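Xyn30D (Paenibacillus barcinonensis, PDB 4QB6) probably degrades glucuronoxylan as a family 30 endo-xylanase, and through the calcium-binding CBM35 module described here binds glucuronic acid-bearing sugars. Local coordinates at residues T39-T44 / N155-T160; Y65-A70 / G150-N155; T72-E77 / I146-T151; G87-K92 / I159-S164; F93-E98 / T120-W125. One frame throughout, in Å; residues are numbered along the deposited sequence.

Overall arrangement
Starting at the N terminus, strand 38-41 pairs at once with the last strand, 155-163, so contact 1 closes a loop holding nearly the whole module. Contact 2 lies within that loop and brings strand 65-68 against the turn before the last strand; contact 3, still further in, joins strands 72-83 and 140-149 of the five-stranded sheet. Contact 4 pairs strand 87-96 with the C-terminal end of 155-163, and its segments alternate along the chain with those of contacts 2 and 3. Contact 5 closes the shortest loop, between 98 and 120, and lies within all the others. Contacts 1 and 4 join three neighbouring strands of the four-stranded sheet, while contacts 2 and 5 line the sugar pocket at one end of this beta-sandwich.

Contact 1: T39-T44 / N155-T160; sequences TYEAET and NMDNIT. With CA (calcium ion), chain D; GCU (alpha-D-glucopyranuronic acid), chain B.
E41 turns its CG anti to the carbonyl carbon (chi1 -69°) and bends again at chi2, while D157 carries CG anti to its backbone N (chi1 -173°); the two carboxylates thereby meet at one calcium ion. E41 gives a single oxygen, OE1, at 2.3 Å from the calcium, and E43 clasps the ion with both of its carboxylate oxygens. D157 binds twice, through OD1 at 2.3 Å from the calcium and through its backbone O. That same O of D157 also accepts the N-H of A42, 3.1 Å away and well above the carbonyl plane, so one peptide oxygen serves both the metal and the chain turning away from the strand. T61 and G64 complete the site, and R94 holds the other D157 oxygen in a salt bridge. The backbone beneath is the antiparallel pairing of the first and last strands of the beta-sandwich, where Y40 and I159 exchange two bonds; D157 and N158 form a classic beta bulge opposite R94. On the face that carries Y40 and I159, Y40 CB packs on I159 CG1 at 3.9 Å. On the other face the hydroxyls T39 OG1 and T160 OG1 share a hydrogen bond of 2.9 Å, and T39 CG2 leans obliquely against the N158 amide.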
# COMPACT_ATOMS: atom_id res chain seq x y z
N THR A 39 -2.17 -6.19 10.38
CA THR A 39 -1.12 -5.51 9.63
C THR A 39 -0.44 -6.50 8.70
O THR A 39 -0.13 -7.64 9.08
CB THR A 39 -0.13 -4.81 10.57
OG1 THR A 39 -0.83 -3.79 11.30
CG2 THR A 39 0.99 -4.12 9.82
N TYR A 40 -0.22 -6.08 7.47
CA TYR A 40 0.46 -6.86 6.43
C TYR A 40 1.64 -6.04 5.97
O TYR A 40 1.46 -4.91 5.48
CB TYR A 40 -0.46 -7.11 5.26
CG TYR A 40 -1.75 -7.84 5.60
CD1 TYR A 40 -2.86 -7.15 6.01
CD2 TYR A 40 -1.83 -9.23 5.58
CE1 TYR A 40 -4.06 -7.80 6.36
CE2 TYR A 40 -3.00 -9.89 5.91
CZ TYR A 40 -4.11 -9.17 6.27
OH TYR A 40 -5.28 -9.84 6.62
N GLU A 41 2.86 -6.56 6.09
CA GLU A 41 4.06 -5.89 5.59
C GLU A 41 4.06 -5.76 4.07
O GLU A 41 3.62 -6.64 3.35
CB GLU A 41 5.31 -6.66 5.99
CG GLU A 41 5.64 -6.66 7.47
CD GLU A 41 5.80 -5.26 8.08
OE1 GLU A 41 6.01 -4.29 7.30
OE2 GLU A 41 5.70 -5.10 9.32
N ALA A 42 4.57 -4.65 3.57
CA ALA A 42 4.66 -4.50 2.10
C ALA A 42 5.73 -5.38 1.50
O ALA A 42 5.62 -5.77 0.34
CB ALA A 42 4.93 -3.04 1.78
N GLU A 43 6.76 -5.69 2.28
CA GLU A 43 7.97 -6.32 1.78
C GLU A 43 7.93 -7.83 1.79
O GLU A 43 8.81 -8.44 1.15
CB GLU A 43 9.19 -5.84 2.57
CG GLU A 43 9.20 -6.19 4.05
CD GLU A 43 8.53 -5.17 4.94
OE1 GLU A 43 8.76 -5.18 6.14
OE2 GLU A 43 7.73 -4.31 4.45
N THR A 44 6.98 -8.45 2.48
CA THR A 44 6.88 -9.92 2.54
C THR A 44 5.38 -10.27 2.45
O THR A 44 4.56 -9.51 2.92
CB THR A 44 7.57 -10.43 3.83
OG1 THR A 44 7.03 -9.74 4.97
CG2 THR A 44 9.08 -10.23 3.79
N ASN A 155 7.35 5.45 -0.72
CA ASN A 155 7.95 4.26 -0.17
C ASN A 155 6.92 3.63 0.79
O ASN A 155 6.34 4.34 1.63
CB ASN A 155 9.23 4.55 0.56
CG ASN A 155 10.37 4.91 -0.36
OD1 ASN A 155 10.33 4.70 -1.57
ND2 ASN A 155 11.45 5.40 0.24
N MET A 156 6.66 2.34 0.69
CA MET A 156 5.51 1.72 1.33
C MET A 156 5.95 0.75 2.39
O MET A 156 6.67 -0.22 2.09
CB MET A 156 4.65 1.00 0.29
CG MET A 156 3.33 0.48 0.82
SD MET A 156 2.24 1.73 1.49
CE MET A 156 1.88 2.72 0.12
N ASP A 157 5.53 0.98 3.63
CA ASP A 157 5.98 0.13 4.75
C ASP A 157 5.07 -1.05 5.00
O ASP A 157 5.55 -2.18 5.13
CB ASP A 157 6.10 0.99 6.01
CG ASP A 157 6.71 0.25 7.16
OD1 ASP A 157 7.40 -0.77 6.97
OD2 ASP A 157 6.48 0.74 8.29
N ASN A 158 3.79 -0.79 5.09
CA ASN A 158 2.81 -1.82 5.49
C ASN A 158 1.42 -1.29 5.22
O ASN A 158 1.26 -0.09 4.92
CB ASN A 158 3.01 -2.27 6.97
CG ASN A 158 2.63 -1.22 7.99
OD1 ASN A 158 3.35 -1.01 9.00
ND2 ASN A 158 1.55 -0.62 7.81
N ILE A 159 0.44 -2.17 5.30
CA ILE A 159 -0.96 -1.78 5.40
C ILE A 159 -1.58 -2.41 6.62
O ILE A 159 -1.13 -3.48 7.11
CB ILE A 159 -1.80 -2.17 4.18
CG1 ILE A 159 -1.74 -3.68 3.92
CG2 ILE A 159 -1.35 -1.35 3.00
CD1 ILE A 159 -2.66 -4.15 2.83
N THR A 160 -2.57 -1.75 7.17
CA THR A 160 -3.41 -2.33 8.25
C THR A 160 -4.82 -2.34 7.75
O THR A 160 -5.31 -1.31 7.25
CB THR A 160 -3.27 -1.56 9.54
OG1 THR A 160 -1.90 -1.52 9.93
CG2 THR A 160 -4.10 -2.18 10.66
CA CA D . 7.63 -2.96 6.46
C1 GCU B . 15.17 8.51 -3.48
C2 GCU B . 14.97 7.64 -2.27
C3 GCU B . 14.06 6.47 -2.55
C4 GCU B . 12.72 6.99 -3.22
C5 GCU B . 13.08 7.78 -4.46
C6 GCU B . 11.91 8.32 -5.17
O2 GCU B . 16.26 7.25 -1.73
O3 GCU B . 13.71 5.70 -1.41
O4 GCU B . 11.95 5.85 -3.64
O5 GCU B . 13.89 8.85 -4.01
O6A GCU B . 11.02 7.54 -5.53
O6B GCU B . 11.83 9.53 -5.38

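Contact 2: Y65-A70 / G150-N155. With CA (calcium ion), chain C; GCU (alpha-D-glucopyranuronic acid), chain B.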
# COMPACT_ATOMS: atom_id res chain seq x y z
N TYR A 65 10.88 -1.91 3.71
CA TYR A 65 9.78 -1.24 3.03
C TYR A 65 9.97 -1.46 1.56
O TYR A 65 11.03 -1.94 1.11
CB TYR A 65 9.70 0.26 3.39
CG TYR A 65 10.96 1.01 3.09
CD1 TYR A 65 11.20 1.54 1.84
CD2 TYR A 65 11.93 1.20 4.07
CE1 TYR A 65 12.38 2.19 1.55
CE2 TYR A 65 13.11 1.86 3.80
CZ TYR A 65 13.32 2.37 2.54
OH TYR A 65 14.52 3.01 2.29
N VAL A 66 8.96 -1.09 0.77
CA VAL A 66 9.06 -1.26 -0.69
C VAL A 66 9.25 0.10 -1.35
O VAL A 66 8.52 1.06 -1.04
CB VAL A 66 7.83 -1.97 -1.24
CG1 VAL A 66 7.85 -1.96 -2.76
CG2 VAL A 66 7.77 -3.38 -0.69
N ASN A 67 10.20 0.16 -2.27
CA ASN A 67 10.45 1.30 -3.07
C ASN A 67 9.95 1.02 -4.48
O ASN A 67 10.42 0.08 -5.14
CB ASN A 67 11.97 1.55 -3.06
CG ASN A 67 12.36 2.72 -3.88
OD1 ASN A 67 11.54 3.30 -4.56
ND2 ASN A 67 13.64 3.08 -3.86
N PHE A 68 8.93 1.75 -4.95
CA PHE A 68 8.49 1.65 -6.35
C PHE A 68 9.56 2.23 -7.24
O PHE A 68 10.02 3.31 -6.98
CB PHE A 68 7.19 2.43 -6.58
CG PHE A 68 5.98 1.97 -5.80
CD1 PHE A 68 5.10 1.03 -6.34
CD2 PHE A 68 5.67 2.54 -4.56
CE1 PHE A 68 3.95 0.70 -5.66
CE2 PHE A 68 4.51 2.16 -3.90
CZ PHE A 68 3.67 1.24 -4.44
N ASN A 69 9.93 1.55 -8.31
CA ASN A 69 10.96 2.12 -9.18
C ASN A 69 10.50 2.81 -10.42
O ASN A 69 11.18 3.73 -10.91
CB ASN A 69 11.98 1.07 -9.55
CG ASN A 69 12.76 0.59 -8.36
OD1 ASN A 69 12.78 -0.58 -8.08
ND2 ASN A 69 13.31 1.53 -7.60
N ALA A 70 9.36 2.43 -10.95
CA ALA A 70 8.88 2.97 -12.23
C ALA A 70 7.79 3.99 -12.01
O ALA A 70 6.89 3.82 -11.15
CB ALA A 70 8.38 1.87 -13.13
N GLY A 150 2.04 7.15 -13.25
CA GLY A 150 2.70 8.28 -13.91
C GLY A 150 3.45 9.19 -12.99
O GLY A 150 4.25 10.00 -13.45
N THR A 151 3.26 9.08 -11.67
CA THR A 151 3.94 9.91 -10.70
C THR A 151 4.81 9.09 -9.73
O THR A 151 5.28 9.60 -8.73
CB THR A 151 2.96 10.82 -9.93
OG1 THR A 151 1.83 10.06 -9.47
CG2 THR A 151 2.47 11.95 -10.83
N GLU A 152 5.10 7.84 -10.08
CA GLU A 152 5.90 6.96 -9.22
C GLU A 152 5.10 6.73 -7.92
O GLU A 152 3.87 6.85 -7.92
CB GLU A 152 7.34 7.50 -9.04
CG GLU A 152 8.44 6.46 -9.20
CD GLU A 152 9.22 6.13 -7.94
OE1 GLU A 152 8.61 5.97 -6.86
OE2 GLU A 152 10.46 5.98 -8.01
N GLY A 153 5.75 6.32 -6.85
CA GLY A 153 4.99 6.00 -5.64
C GLY A 153 5.69 6.39 -4.38
O GLY A 153 6.90 6.59 -4.36
N PRO A 154 4.96 6.43 -3.27
CA PRO A 154 5.60 6.59 -1.98
C PRO A 154 6.37 5.34 -1.60
O PRO A 154 6.07 4.26 -2.10
CB PRO A 154 4.41 6.78 -1.05
CG PRO A 154 3.34 5.95 -1.67
CD PRO A 154 3.54 6.10 -3.16
N ASN A 155 7.35 5.45 -0.72
CA ASN A 155 7.95 4.26 -0.17
C ASN A 155 6.92 3.63 0.79
O ASN A 155 6.34 4.34 1.63
CB ASN A 155 9.23 4.55 0.56
CG ASN A 155 10.37 4.91 -0.36
OD1 ASN A 155 10.33 4.70 -1.57
ND2 ASN A 155 11.45 5.40 0.24
CA CA C . 10.77 5.20 -5.72
C1 GCU B . 15.17 8.51 -3.48
C2 GCU B . 14.97 7.64 -2.27
C3 GCU B . 14.06 6.47 -2.55
C4 GCU B . 12.72 6.99 -3.22
C5 GCU B . 13.08 7.78 -4.46
C6 GCU B . 11.91 8.32 -5.17
O2 GCU B . 16.26 7.25 -1.73
O3 GCU B . 13.71 5.70 -1.41
O4 GCU B . 11.95 5.85 -3.64
O5 GCU B . 13.89 8.85 -4.01
O6A GCU B . 11.02 7.54 -5.53
O6B GCU B . 11.83 9.53 -5.38
O HOH W 1 9.02 4.77 -4.05
O HOH W 2 12.96 4.97 -6.70
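E152 reaches across to F68 and A70 with a side chain bent at chi2 (-113°). From CB the chain runs to CG, which lies 3.6 Å from A70 O; CD comes within 3.1 Å of F68 O, and the two carboxylate oxygens close on a calcium ion as a bidentate pair, with OE2 2.4 Å from the metal. OE1 also takes the N-H of G153 on its anti lone pair, an almost straight bond (177°) that helps the calcium to fix the rotation of the carboxylate. From segment 65-70, F68 O and N67 OD1 each bind the calcium at 2.4 Å, while E54 holds the N67 amide nitrogen. Behind the metal the F68 ring turns its edge to P154 O, 3.0 Å from CD2, and N155 crosses Y65 obliquely. Two waters and the glucuronic acid, through O4 and O6A, fill the remaining calcium positions. Sugar recognition in this CBM35 module is therefore partly metal-mediated: the calcium draws together oxygens that would otherwise probably repel one another, and probably leaves positive charge to attract the uronate carboxylate.

Contact 3: T72-E77 / I146-T151; sequences TNSAIE and IVTTGT
T148 holds the tight part of this contact by pointing its hydroxyl back at the chain opposite: OG1 stands between its own backbone N and carbonyl carbon (chi1 67°) and accepts the N-H of S74 at 3.0 Å from S74 N. A70 O is a further partner of that hydroxyl. The backbone O of T148 takes the N-H of N73, which comes in 59° out of the carbonyl plane, and S74 O receives T148 N in return. Here the register slips by one residue, a beta bulge beside the corner the chain turns at N73. Beyond it the pairing is regular: I76 and I146 exchange two bonds, and their side chains meet at CB of I76 and CG1 of I146, 4.1 Å apart. On the other face A75 CB touches V147 CG2 at 4.0 Å, while V147 CG1 lies 3.3 Å from S74 O.

The solvent side lies just beyond T148, at the end away from I76 and I146. There T72 and N73 are exposed. In the conformer modelled, T72 presses its methyl CG2 close to the G150 backbone, 3.2 Å from G150 N; the loose contact is that of N73 ND2, 4.2 Å from V147 CG1. The two strands lie inside the five-stranded sheet, with strand 46-49 flanking 72-83 and strand 102-108 flanking 140-149; I76 and T148 pack against F68 of strand 65-68.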
# COMPACT_ATOMS: atom_id res chain seq x y z
N THR A 72 5.30 4.55 -13.93
CA THR A 72 4.05 3.85 -14.21
C THR A 72 4.26 2.36 -14.16
O THR A 72 5.33 1.84 -14.50
CB THR A 72 3.48 4.17 -15.60
OG1 THR A 72 4.31 3.69 -16.66
CG2 THR A 72 3.31 5.59 -15.73
N ASN A 73 3.21 1.68 -13.72
CA ASN A 73 3.16 0.23 -13.77
C ASN A 73 4.06 -0.52 -12.81
O ASN A 73 4.24 -1.73 -12.92
CB ASN A 73 3.24 -0.31 -15.23
CG ASN A 73 2.04 0.07 -16.04
OD1 ASN A 73 2.16 0.37 -17.24
ND2 ASN A 73 0.90 0.09 -15.42
N SER A 74 4.63 0.15 -11.80
CA SER A 74 5.20 -0.58 -10.68
C SER A 74 4.05 -0.94 -9.76
O SER A 74 3.04 -0.25 -9.73
CB SER A 74 6.24 0.22 -9.88
OG SER A 74 7.45 0.44 -10.57
N ALA A 75 4.21 -2.02 -9.03
CA ALA A 75 3.09 -2.54 -8.23
C ALA A 75 3.53 -3.33 -7.04
O ALA A 75 4.58 -3.98 -7.04
CB ALA A 75 2.16 -3.40 -9.09
N ILE A 76 2.69 -3.29 -6.00
CA ILE A 76 2.74 -4.21 -4.89
C ILE A 76 1.40 -4.92 -4.82
O ILE A 76 0.36 -4.26 -4.80
CB ILE A 76 2.96 -3.46 -3.55
CG1 ILE A 76 4.19 -2.59 -3.59
CG2 ILE A 76 3.00 -4.47 -2.40
CD1 ILE A 76 4.30 -1.65 -2.38
N GLU A 77 1.41 -6.26 -4.80
CA GLU A 77 0.19 -7.03 -4.66
C GLU A 77 0.26 -7.89 -3.43
O GLU A 77 1.17 -8.71 -3.29
CB GLU A 77 0.00 -7.92 -5.88
CG GLU A 77 -1.30 -8.72 -5.83
CD GLU A 77 -1.53 -9.69 -6.98
OE1 GLU A 77 -0.58 -10.01 -7.72
OE2 GLU A 77 -2.68 -10.22 -7.07
N ILE A 146 -1.66 -2.25 -5.53
CA ILE A 146 -1.48 -0.80 -5.74
C ILE A 146 -0.42 -0.58 -6.81
O ILE A 146 0.60 -1.27 -6.81
CB ILE A 146 -1.17 -0.12 -4.42
CG1 ILE A 146 0.19 -0.51 -3.81
CG2 ILE A 146 -2.28 -0.40 -3.43
CD1 ILE A 146 0.47 0.15 -2.48
N VAL A 147 -0.69 0.35 -7.71
CA VAL A 147 0.05 0.45 -8.96
C VAL A 147 0.34 1.91 -9.26
O VAL A 147 -0.54 2.75 -9.20
CB VAL A 147 -0.74 -0.16 -10.12
CG1 VAL A 147 0.14 -0.29 -11.35
CG2 VAL A 147 -1.30 -1.54 -9.78
N THR A 148 1.58 2.21 -9.68
CA THR A 148 1.92 3.56 -10.11
C THR A 148 1.32 3.84 -11.50
O THR A 148 1.06 2.92 -12.26
CB THR A 148 3.44 3.81 -10.06
OG1 THR A 148 4.08 3.01 -11.04
CG2 THR A 148 4.00 3.55 -8.71
N THR A 149 1.05 5.12 -11.75
CA THR A 149 0.24 5.55 -12.89
C THR A 149 0.83 6.75 -13.59
O THR A 149 0.16 7.36 -14.43
CB THR A 149 -1.19 5.92 -12.43
OG1 THR A 149 -1.11 7.02 -11.56
CG2 THR A 149 -1.90 4.75 -11.72
N GLY A 150 2.04 7.15 -13.25
CA GLY A 150 2.70 8.28 -13.91
C GLY A 150 3.45 9.19 -12.99
O GLY A 150 4.25 10.00 -13.45
N THR A 151 3.26 9.08 -11.67
CA THR A 151 3.94 9.91 -10.70
C THR A 151 4.81 9.09 -9.73
O THR A 151 5.28 9.60 -8.73
CB THR A 151 2.96 10.82 -9.93
OG1 THR A 151 1.83 10.06 -9.47
CG2 THR A 151 2.47 11.95 -10.83

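Contact 4: G87-K92 / I159-S164; sequences GTKNVK and ITVTAS
N90 and K92 pair with T162 and T160 through two pairs of backbone hydrogen bonds, on antiparallel strands whose axes approach to 4.5 Å at 151°. On the face with N90, K92 lies alongside T160 and points the same way, its bent chain bringing CE to 4.2 Å from T160 CB. A water bridges K92 O and T160 OG1, which is also hydrogen-bonded to T39 OG1. At the C terminus S164 N donates to T88 O at 3.0 Å; the S164 hydroxyl OG lies 2.8 Å from N90 OD1 and also near T88 O, and its one proton may go to either, weakly. T88 CG2 packs against that same hydroxyl oxygen at 3.4 Å. On the other face the contacts are largely between carbons: V91 sets CG1 against I159 CB at 4.2 Å, and K89 CB rests near V161 CG1, while the lysine's NZ runs on to T85 O. K89 and V161 belong to a known beta-D-glucuronate site, without that sugar in this model. Strand 87-96 continues the four-stranded sheet to strand 128-137, strand 155-163 to 38-41, and I159 and V161 face strand 72-83.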
# COMPACT_ATOMS: atom_id res chain seq x y z
N GLY A 87 -17.61 -6.56 3.73
CA GLY A 87 -18.07 -5.21 4.00
C GLY A 87 -16.99 -4.20 3.75
O GLY A 87 -15.93 -4.49 3.18
N THR A 88 -17.24 -3.00 4.18
CA THR A 88 -16.31 -1.89 4.00
C THR A 88 -15.17 -2.06 4.99
O THR A 88 -15.38 -2.30 6.18
CB THR A 88 -17.01 -0.55 4.22
OG1 THR A 88 -18.08 -0.46 3.28
CG2 THR A 88 -16.06 0.61 4.02
N LYS A 89 -13.96 -1.93 4.49
CA LYS A 89 -12.75 -2.00 5.29
C LYS A 89 -12.00 -0.70 5.26
O LYS A 89 -11.94 -0.03 4.20
CB LYS A 89 -11.81 -3.09 4.77
CG LYS A 89 -12.45 -4.45 4.56
CD LYS A 89 -13.14 -5.02 5.78
CE LYS A 89 -13.85 -6.31 5.44
NZ LYS A 89 -14.67 -6.79 6.58
N ASN A 90 -11.40 -0.34 6.39
CA ASN A 90 -10.40 0.73 6.48
C ASN A 90 -9.05 0.15 6.18
O ASN A 90 -8.61 -0.78 6.87
CB ASN A 90 -10.39 1.33 7.88
CG ASN A 90 -11.67 2.03 8.23
OD1 ASN A 90 -12.36 2.53 7.38
ND2 ASN A 90 -12.00 2.07 9.52
N VAL A 91 -8.41 0.58 5.10
CA VAL A 91 -7.08 0.14 4.74
C VAL A 91 -6.15 1.30 4.98
O VAL A 91 -6.28 2.35 4.33
CB VAL A 91 -6.99 -0.36 3.28
CG1 VAL A 91 -5.58 -0.77 2.96
CG2 VAL A 91 -7.97 -1.52 3.06
N LYS A 92 -5.26 1.16 5.94
CA LYS A 92 -4.37 2.21 6.38
C LYS A 92 -2.97 1.91 5.93
O LYS A 92 -2.36 0.94 6.36
CB LYS A 92 -4.46 2.35 7.90
CG LYS A 92 -3.53 3.43 8.46
CD LYS A 92 -3.75 3.65 9.96
CE LYS A 92 -3.44 2.43 10.78
NZ LYS A 92 -3.73 2.73 12.22
N ILE A 159 0.44 -2.17 5.30
CA ILE A 159 -0.96 -1.78 5.40
C ILE A 159 -1.58 -2.41 6.62
O ILE A 159 -1.13 -3.48 7.11
CB ILE A 159 -1.80 -2.17 4.18
CG1 ILE A 159 -1.74 -3.68 3.92
CG2 ILE A 159 -1.35 -1.35 3.00
CD1 ILE A 159 -2.66 -4.15 2.83
N THR A 160 -2.57 -1.75 7.17
CA THR A 160 -3.41 -2.33 8.25
C THR A 160 -4.82 -2.34 7.75
O THR A 160 -5.31 -1.31 7.25
CB THR A 160 -3.27 -1.56 9.54
OG1 THR A 160 -1.90 -1.52 9.93
CG2 THR A 160 -4.10 -2.18 10.66
N VAL A 161 -5.51 -3.45 7.89
CA VAL A 161 -6.88 -3.62 7.41
C VAL A 161 -7.76 -3.85 8.62
O VAL A 161 -7.47 -4.73 9.44
CB VAL A 161 -6.98 -4.83 6.46
CG1 VAL A 161 -8.39 -5.00 5.94
CG2 VAL A 161 -5.98 -4.67 5.31
N THR A 162 -8.84 -3.10 8.69
CA THR A 162 -9.75 -3.12 9.83
C THR A 162 -11.16 -3.08 9.26
O THR A 162 -11.42 -2.46 8.23
CB THR A 162 -9.45 -1.90 10.75
OG1 THR A 162 -8.06 -1.96 11.17
CG2 THR A 162 -10.37 -1.84 11.95
N ALA A 163 -12.11 -3.75 9.89
CA ALA A 163 -13.48 -3.63 9.48
C ALA A 163 -13.98 -2.27 9.88
O ALA A 163 -13.70 -1.81 10.98
CB ALA A 163 -14.32 -4.70 10.15
N SER A 164 -14.70 -1.59 8.98
CA SER A 164 -15.11 -0.20 9.23
C SER A 164 -16.23 -0.14 10.25
O SER A 164 -16.95 -1.12 10.48
CB SER A 164 -15.53 0.50 7.93
OG SER A 164 -14.43 0.66 7.04
OXT SER A 164 -16.44 0.91 10.87
O HOH W 3 -0.64 0.62 8.62

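Contact 5: F93-E98 / T120-W125. With GCU (alpha-D-glucopyranuronic acid), chain B.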
# COMPACT_ATOMS: atom_id res chain seq x y z
N PHE A 93 -2.45 2.73 5.03
CA PHE A 93 -1.11 2.61 4.49
C PHE A 93 -0.14 3.38 5.36
O PHE A 93 -0.43 4.54 5.68
CB PHE A 93 -1.04 3.23 3.09
CG PHE A 93 -1.94 2.59 2.08
CD1 PHE A 93 -3.25 3.02 1.92
CD2 PHE A 93 -1.50 1.53 1.30
CE1 PHE A 93 -4.06 2.43 0.98
CE2 PHE A 93 -2.35 0.94 0.39
CZ PHE A 93 -3.63 1.39 0.24
N ARG A 94 0.97 2.79 5.74
CA ARG A 94 2.07 3.50 6.40
C ARG A 94 3.14 3.68 5.35
O ARG A 94 3.62 2.69 4.76
CB ARG A 94 2.60 2.75 7.61
CG ARG A 94 3.64 3.55 8.41
CD ARG A 94 3.92 2.90 9.75
NE ARG A 94 4.75 3.73 10.65
CZ ARG A 94 6.05 3.60 10.78
NH1 ARG A 94 6.73 2.76 10.06
NH2 ARG A 94 6.71 4.37 11.65
N TYR A 95 3.52 4.93 5.08
CA TYR A 95 4.35 5.27 3.93
C TYR A 95 5.18 6.49 4.17
O TYR A 95 4.88 7.27 5.08
CB TYR A 95 3.46 5.50 2.68
CG TYR A 95 2.70 6.81 2.70
CD1 TYR A 95 1.50 6.95 3.38
CD2 TYR A 95 3.20 7.92 2.04
CE1 TYR A 95 0.84 8.17 3.42
CE2 TYR A 95 2.54 9.13 2.07
CZ TYR A 95 1.38 9.25 2.77
OH TYR A 95 0.69 10.46 2.80
N ALA A 96 6.20 6.71 3.35
CA ALA A 96 7.01 7.91 3.43
C ALA A 96 7.09 8.51 2.06
O ALA A 96 7.16 7.81 1.05
CB ALA A 96 8.39 7.58 3.97
N LEU A 97 7.10 9.83 2.00
CA LEU A 97 7.16 10.55 0.72
C LEU A 97 7.78 11.92 0.98
O LEU A 97 7.12 12.77 1.58
CB LEU A 97 5.76 10.65 0.11
CG LEU A 97 5.62 11.43 -1.19
CD1 LEU A 97 6.64 11.01 -2.23
CD2 LEU A 97 4.21 11.27 -1.73
N GLU A 98 9.00 12.16 0.50
CA GLU A 98 9.66 13.41 0.89
C GLU A 98 8.93 14.66 0.45
O GLU A 98 8.70 15.55 1.26
CB GLU A 98 11.07 13.40 0.35
CG GLU A 98 11.91 14.66 0.58
CD GLU A 98 13.29 14.52 -0.06
OE1 GLU A 98 13.44 14.63 -1.30
OE2 GLU A 98 14.26 14.24 0.67
N THR A 120 -0.13 12.06 -0.22
CA THR A 120 0.47 13.36 -0.04
C THR A 120 1.77 13.27 0.72
O THR A 120 2.06 12.28 1.43
CB THR A 120 -0.50 14.35 0.62
OG1 THR A 120 -0.85 13.86 1.91
CG2 THR A 120 -1.71 14.56 -0.22
N GLU A 121 2.63 14.27 0.58
CA GLU A 121 3.96 14.15 1.15
C GLU A 121 3.90 14.01 2.68
O GLU A 121 2.95 14.42 3.35
CB GLU A 121 4.88 15.31 0.75
CG GLU A 121 4.43 16.67 1.29
CD GLU A 121 5.35 17.81 0.87
OE1 GLU A 121 5.43 18.11 -0.34
OE2 GLU A 121 5.95 18.44 1.76
N THR A 122 4.96 13.41 3.19
CA THR A 122 5.20 13.33 4.63
C THR A 122 6.34 14.27 5.02
O THR A 122 6.51 14.51 6.22
CB THR A 122 5.53 11.89 5.06
OG1 THR A 122 6.78 11.50 4.49
CG2 THR A 122 4.42 10.93 4.72
N GLY A 123 7.13 14.78 4.08
CA GLY A 123 8.19 15.77 4.39
C GLY A 123 9.60 15.24 4.39
O GLY A 123 10.57 16.00 4.26
N SER A 124 9.71 13.92 4.55
CA SER A 124 11.00 13.24 4.67
C SER A 124 10.86 11.78 4.29
O SER A 124 9.83 11.16 4.56
CB SER A 124 11.53 13.32 6.11
OG SER A 124 12.69 12.51 6.21
N TRP A 125 11.91 11.19 3.72
CA TRP A 125 11.88 9.77 3.48
C TRP A 125 11.94 8.95 4.77
O TRP A 125 11.70 7.75 4.75
CB TRP A 125 12.97 9.30 2.52
CG TRP A 125 12.85 9.86 1.15
CD1 TRP A 125 13.73 10.68 0.53
CD2 TRP A 125 11.80 9.58 0.20
NE1 TRP A 125 13.26 10.96 -0.75
CE2 TRP A 125 12.09 10.30 -0.96
CE3 TRP A 125 10.63 8.83 0.25
CZ2 TRP A 125 11.25 10.29 -2.07
CZ3 TRP A 125 9.83 8.79 -0.87
CH2 TRP A 125 10.14 9.54 -2.00
C1 GCU B . 15.17 8.51 -3.48
C2 GCU B . 14.97 7.64 -2.27
C3 GCU B . 14.06 6.47 -2.55
C4 GCU B . 12.72 6.99 -3.22
C5 GCU B . 13.08 7.78 -4.46
C6 GCU B . 11.91 8.32 -5.17
O2 GCU B . 16.26 7.25 -1.73
O3 GCU B . 13.71 5.70 -1.41
O4 GCU B . 11.95 5.85 -3.64
O5 GCU B . 13.89 8.85 -4.01
O6A GCU B . 11.02 7.54 -5.53
O6B GCU B . 11.83 9.53 -5.38
O HOH W 4 -2.17 11.29 1.75
O HOH W 5 14.52 12.35 3.58
O HOH W 6 14.89 12.43 -2.76
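L97 O is gripped by two neighbouring N-H groups of the turn opposite: T122 N at 2.8 Å, lying in the carbonyl plane, and G123 N, longer and tilted from it. The T122 side chain answers from the same residue, its OG1 accepting L97 N at 3.0 Å in a nearly straight bond (173°), with T127 O as a further partner. Further back, Y95 sends its hydroxyl to T120 O, 2.7 Å from OH, with that oxygen in the plane of the ring at its edge; T122 CG2 slides past Y95 CE2 in the opposite direction. A water joins Y95 OH to T120 N.

W125 carries the sugar side. E98 CB lies over one face of the indole, 3.6 Å from the centroid of the five-membered ring: a CH-pi contact. With CG anti to the backbone N (chi1 177°), the extended chain carries the E98 carboxylate past NE1. L97 CD1 adds a touch on W125 CH2 at 3.8 Å. The opposite face carries the glucuronic acid, whose C4 lies above the ring toward its rim. At the indole edge a water in the ring plane takes the N-H of W125 NE1 and donates to E98 OE1. Y57 stacks on W125, and R102 lies against it. Backed by E98 and the L97 backbone, the indole is held as a platform, so this module probably combines packing of the indole face against the sugar with calcium binding of its carboxylate and a hydrogen bond from R102.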